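Local coordinates for malonyl CoA-acyl carrier protein transacylase (Synechocystis sp. PCC 6803 substr. Kazusa, PDB 4RR5) that catalyses the transfer of the malonyl group from malonyl-CoA to holo-acyl carrier protein, supplying malonyl-ACP for fatty acid biosynthesis, at residues 256-269 with 272-285. Residues are numbered along the deposited sequence; the frame is centred on the assembly and turned at random.
Sequences ATDYWEVGPGKVLT and CKRTCPDLNLKNIG
Cys272 lays its thiol over the Tyr259 ring, SG 3.7 Å from the ring centroid and almost on the normal, a sulfur-aromatic contact that suits a small, polarisable side chain on the helix face turned to the sheet. Leu281 adds a methyl, CD2 lying 3.7 Å from Tyr259 CD2. With CG anti to the backbone N (chi1 179°), the tyrosine reaches under helix 267-273, where its OH donates to Leu268 O, the carbonyl that also accepts from Cys272 N on the opposite face. A leucine in its place would probably leave the Cys272 sulfur without its aromatic partner and cost Leu268 O one donor. Nearby, Asn283 ND2 donates to Thr269 OG1 (2.9 Å) within its own amide plane, while Glu261, its chain extended, has the length and the two oxygens to accept from Leu268 N (OE2) and Thr269 N (OE1), tying strand to helix start. On the other sheet face, aliphatic Lys282 carbons lie over one face of the Trp260 indole, a CH-pi contact with CD 3.5 Å from the five-membered ring centroid. Backbone bonds of the parallel strands, such as Glu261 N to Lys282 O at 2.8 Å, set this register. In this beta-alpha-beta unit strand 280-284 borders the sheet, strand 3-7 flanks 258-262 on its other side, helix 244-254 packs against Tyr259 and Cys272, and helix 56-76 against Trp260.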
# COMPACT_ATOMS: atom_id res chain seq x y z
N ALA A 256 18.40 8.24 2.59
CA ALA A 256 18.24 7.22 1.55
C ALA A 256 18.66 7.70 0.17
O ALA A 256 18.21 8.74 -0.31
CB ALA A 256 16.80 6.74 1.53
N THR A 257 19.50 6.92 -0.49
CA THR A 257 20.05 7.24 -1.80
C THR A 257 19.36 6.45 -2.91
O THR A 257 19.33 6.86 -4.07
CB THR A 257 21.56 6.96 -1.84
OG1 THR A 257 21.78 5.55 -1.86
CG2 THR A 257 22.21 7.50 -0.60
N ASP A 258 18.83 5.29 -2.53
CA ASP A 258 18.16 4.39 -3.47
C ASP A 258 16.80 3.98 -2.96
O ASP A 258 16.57 3.86 -1.75
CB ASP A 258 19.00 3.14 -3.73
CG ASP A 258 20.38 3.47 -4.24
OD1 ASP A 258 21.26 3.73 -3.39
OD2 ASP A 258 20.57 3.45 -5.47
N TYR A 259 15.93 3.67 -3.91
CA TYR A 259 14.51 3.50 -3.68
C TYR A 259 14.02 2.32 -4.51
O TYR A 259 13.98 2.41 -5.74
CB TYR A 259 13.82 4.80 -4.07
CG TYR A 259 12.31 4.92 -3.97
CD1 TYR A 259 11.72 5.43 -2.82
CD2 TYR A 259 11.49 4.64 -5.06
CE1 TYR A 259 10.35 5.60 -2.74
CE2 TYR A 259 10.12 4.81 -4.99
CZ TYR A 259 9.56 5.30 -3.82
OH TYR A 259 8.21 5.48 -3.73
N TRP A 260 13.69 1.22 -3.85
CA TRP A 260 13.32 -0.01 -4.55
C TRP A 260 11.86 -0.34 -4.33
O TRP A 260 11.44 -0.59 -3.20
CB TRP A 260 14.16 -1.19 -4.09
CG TRP A 260 15.62 -1.09 -4.41
CD1 TRP A 260 16.27 -0.03 -4.98
CD2 TRP A 260 16.61 -2.09 -4.16
NE1 TRP A 260 17.61 -0.31 -5.10
CE2 TRP A 260 17.84 -1.57 -4.61
CE3 TRP A 260 16.58 -3.37 -3.61
CZ2 TRP A 260 19.03 -2.29 -4.52
CZ3 TRP A 260 17.75 -4.09 -3.53
CH2 TRP A 260 18.97 -3.54 -3.97
N GLU A 261 11.09 -0.35 -5.42
CA GLU A 261 9.71 -0.76 -5.35
C GLU A 261 9.68 -2.27 -5.40
O GLU A 261 9.99 -2.87 -6.42
CB GLU A 261 8.89 -0.18 -6.49
CG GLU A 261 7.40 -0.25 -6.23
CD GLU A 261 6.59 0.41 -7.35
OE1 GLU A 261 7.21 1.05 -8.23
OE2 GLU A 261 5.35 0.29 -7.34
N VAL A 262 9.30 -2.88 -4.28
CA VAL A 262 9.28 -4.33 -4.15
C VAL A 262 7.85 -4.82 -4.31
O VAL A 262 7.09 -4.88 -3.35
CB VAL A 262 9.87 -4.75 -2.79
CG1 VAL A 262 9.88 -6.25 -2.64
CG2 VAL A 262 11.28 -4.17 -2.63
N GLY A 263 7.49 -5.15 -5.55
CA GLY A 263 6.14 -5.57 -5.89
C GLY A 263 5.88 -5.32 -7.36
O GLY A 263 6.74 -4.80 -8.07
N PRO A 264 4.68 -5.67 -7.83
CA PRO A 264 4.35 -5.51 -9.25
C PRO A 264 4.09 -4.05 -9.59
O PRO A 264 3.94 -3.24 -8.67
CB PRO A 264 3.07 -6.35 -9.40
CG PRO A 264 2.42 -6.25 -8.10
CD PRO A 264 3.52 -6.11 -7.05
N GLY A 265 4.06 -3.72 -10.87
CA GLY A 265 3.85 -2.34 -11.28
C GLY A 265 5.00 -1.38 -11.10
O GLY A 265 6.05 -1.71 -10.52
N LYS A 266 4.81 -0.16 -11.60
CA LYS A 266 5.81 0.90 -11.47
C LYS A 266 5.23 2.15 -10.80
O LYS A 266 5.75 3.25 -10.98
CB LYS A 266 6.37 1.26 -12.85
CG LYS A 266 7.31 0.21 -13.44
CD LYS A 266 8.05 0.74 -14.66
CE LYS A 266 8.60 -0.39 -15.56
NZ LYS A 266 9.70 -1.21 -14.92
N VAL A 267 4.16 1.98 -10.02
CA VAL A 267 3.43 3.12 -9.46
C VAL A 267 4.24 3.96 -8.46
O VAL A 267 4.21 5.19 -8.50
CB VAL A 267 2.14 2.66 -8.75
CG1 VAL A 267 1.39 3.87 -8.19
CG2 VAL A 267 1.25 1.86 -9.70
N LEU A 268 4.97 3.30 -7.57
CA LEU A 268 5.62 4.01 -6.48
C LEU A 268 6.95 4.62 -6.91
O LEU A 268 7.41 5.59 -6.31
CB LEU A 268 5.83 3.08 -5.28
CG LEU A 268 4.60 2.52 -4.53
CD1 LEU A 268 5.09 1.86 -3.27
CD2 LEU A 268 3.57 3.59 -4.20
N THR A 269 7.57 4.05 -7.94
CA THR A 269 8.76 4.67 -8.52
C THR A 269 8.33 5.78 -9.48
O THR A 269 9.01 6.79 -9.61
CB THR A 269 9.65 3.66 -9.27
OG1 THR A 269 8.86 2.92 -10.20
CG2 THR A 269 10.36 2.72 -8.31
N CYS A 272 7.80 8.56 -7.30
CA CYS A 272 9.09 9.06 -6.84
C CYS A 272 9.83 9.90 -7.89
O CYS A 272 10.61 10.80 -7.54
CB CYS A 272 9.99 7.92 -6.41
SG CYS A 272 11.29 8.49 -5.29
N LYS A 273 9.59 9.60 -9.16
CA LYS A 273 10.20 10.34 -10.25
C LYS A 273 9.93 11.83 -10.08
O LYS A 273 10.85 12.64 -9.97
CB LYS A 273 9.67 9.87 -11.60
CG LYS A 273 10.33 8.60 -12.12
CD LYS A 273 9.91 8.32 -13.56
CE LYS A 273 10.49 7.00 -14.05
NZ LYS A 273 10.25 6.82 -15.50
N ARG A 274 8.65 12.16 -10.01
CA ARG A 274 8.20 13.54 -9.93
C ARG A 274 8.11 14.06 -8.50
O ARG A 274 7.32 14.98 -8.24
CB ARG A 274 6.84 13.66 -10.62
CG ARG A 274 6.85 13.10 -12.04
CD ARG A 274 5.46 12.94 -12.63
NE ARG A 274 5.56 12.45 -14.00
CZ ARG A 274 5.54 13.22 -15.08
NH1 ARG A 274 5.39 14.54 -14.96
NH2 ARG A 274 5.65 12.68 -16.29
N THR A 275 8.91 13.51 -7.58
CA THR A 275 8.92 13.99 -6.20
C THR A 275 10.33 14.11 -5.63
O THR A 275 10.70 15.14 -5.06
CB THR A 275 8.10 13.09 -5.26
OG1 THR A 275 6.71 13.20 -5.59
CG2 THR A 275 8.31 13.50 -3.79
N CYS A 276 11.11 13.04 -5.76
CA CYS A 276 12.53 13.07 -5.43
C CYS A 276 13.32 12.44 -6.57
O CYS A 276 13.73 11.28 -6.47
CB CYS A 276 12.81 12.35 -4.11
SG CYS A 276 11.86 13.00 -2.75
N PRO A 277 13.55 13.21 -7.64
CA PRO A 277 14.07 12.68 -8.91
C PRO A 277 15.59 12.43 -8.89
O PRO A 277 16.13 11.95 -9.89
CB PRO A 277 13.70 13.78 -9.92
CG PRO A 277 13.73 15.04 -9.11
CD PRO A 277 13.41 14.68 -7.67
N ASP A 278 16.24 12.76 -7.78
CA ASP A 278 17.66 12.46 -7.62
C ASP A 278 17.87 11.11 -6.92
O ASP A 278 19.00 10.72 -6.63
CB ASP A 278 18.37 13.58 -6.84
CG ASP A 278 17.75 13.85 -5.47
OD1 ASP A 278 16.50 13.74 -5.33
OD2 ASP A 278 18.52 14.18 -4.53
N LEU A 279 16.77 10.41 -6.67
CA LEU A 279 16.85 9.07 -6.08
C LEU A 279 16.90 7.99 -7.16
O LEU A 279 16.24 8.10 -8.21
CB LEU A 279 15.67 8.81 -5.15
CG LEU A 279 15.57 9.58 -3.84
CD1 LEU A 279 14.24 9.28 -3.16
CD2 LEU A 279 16.70 9.19 -2.93
N ASN A 280 17.67 6.95 -6.89
CA ASN A 280 17.80 5.84 -7.83
C ASN A 280 16.68 4.84 -7.65
O ASN A 280 16.41 4.39 -6.54
CB ASN A 280 19.14 5.14 -7.65
CG ASN A 280 20.30 6.10 -7.67
OD1 ASN A 280 20.76 6.49 -8.74
ND2 ASN A 280 20.76 6.51 -6.49
N LEU A 281 16.05 4.47 -8.76
CA LEU A 281 14.88 3.61 -8.72
C LEU A 281 15.13 2.21 -9.29
O LEU A 281 15.70 2.07 -10.38
CB LEU A 281 13.73 4.28 -9.49
CG LEU A 281 13.62 5.79 -9.29
CD1 LEU A 281 12.50 6.38 -10.13
CD2 LEU A 281 13.46 6.16 -7.81
N LYS A 282 14.72 1.19 -8.55
CA LYS A 282 14.54 -0.14 -9.15
C LYS A 282 13.13 -0.66 -8.90
O LYS A 282 12.50 -0.35 -7.88
CB LYS A 282 15.55 -1.15 -8.63
CG LYS A 282 16.83 -0.58 -8.09
CD LYS A 282 17.87 -1.69 -7.89
CE LYS A 282 18.53 -2.09 -9.19
NZ LYS A 282 19.32 -0.96 -9.77
N ASN A 283 12.64 -1.45 -9.84
CA ASN A 283 11.38 -2.14 -9.71
C ASN A 283 11.59 -3.64 -9.64
O ASN A 283 11.90 -4.29 -10.64
CB ASN A 283 10.47 -1.79 -10.87
CG ASN A 283 10.11 -0.34 -10.88
OD1 ASN A 283 10.65 0.45 -11.66
ND2 ASN A 283 9.22 0.04 -9.97
N ILE A 284 11.42 -4.19 -8.44
CA ILE A 284 11.61 -5.61 -8.21
C ILE A 284 10.29 -6.35 -7.96
O ILE A 284 9.83 -6.47 -6.82
CB ILE A 284 12.55 -5.83 -7.02
CG1 ILE A 284 13.84 -5.05 -7.27
CG2 ILE A 284 12.82 -7.32 -6.82
CD1 ILE A 284 14.29 -4.24 -6.10
N GLY A 285 9.69 -6.84 -9.04
CA GLY A 285 8.41 -7.53 -8.96
C GLY A 285 8.36 -8.79 -9.81
O GLY A 285 7.31 -9.42 -9.94
O HOH W 1 20.78 9.46 -5.55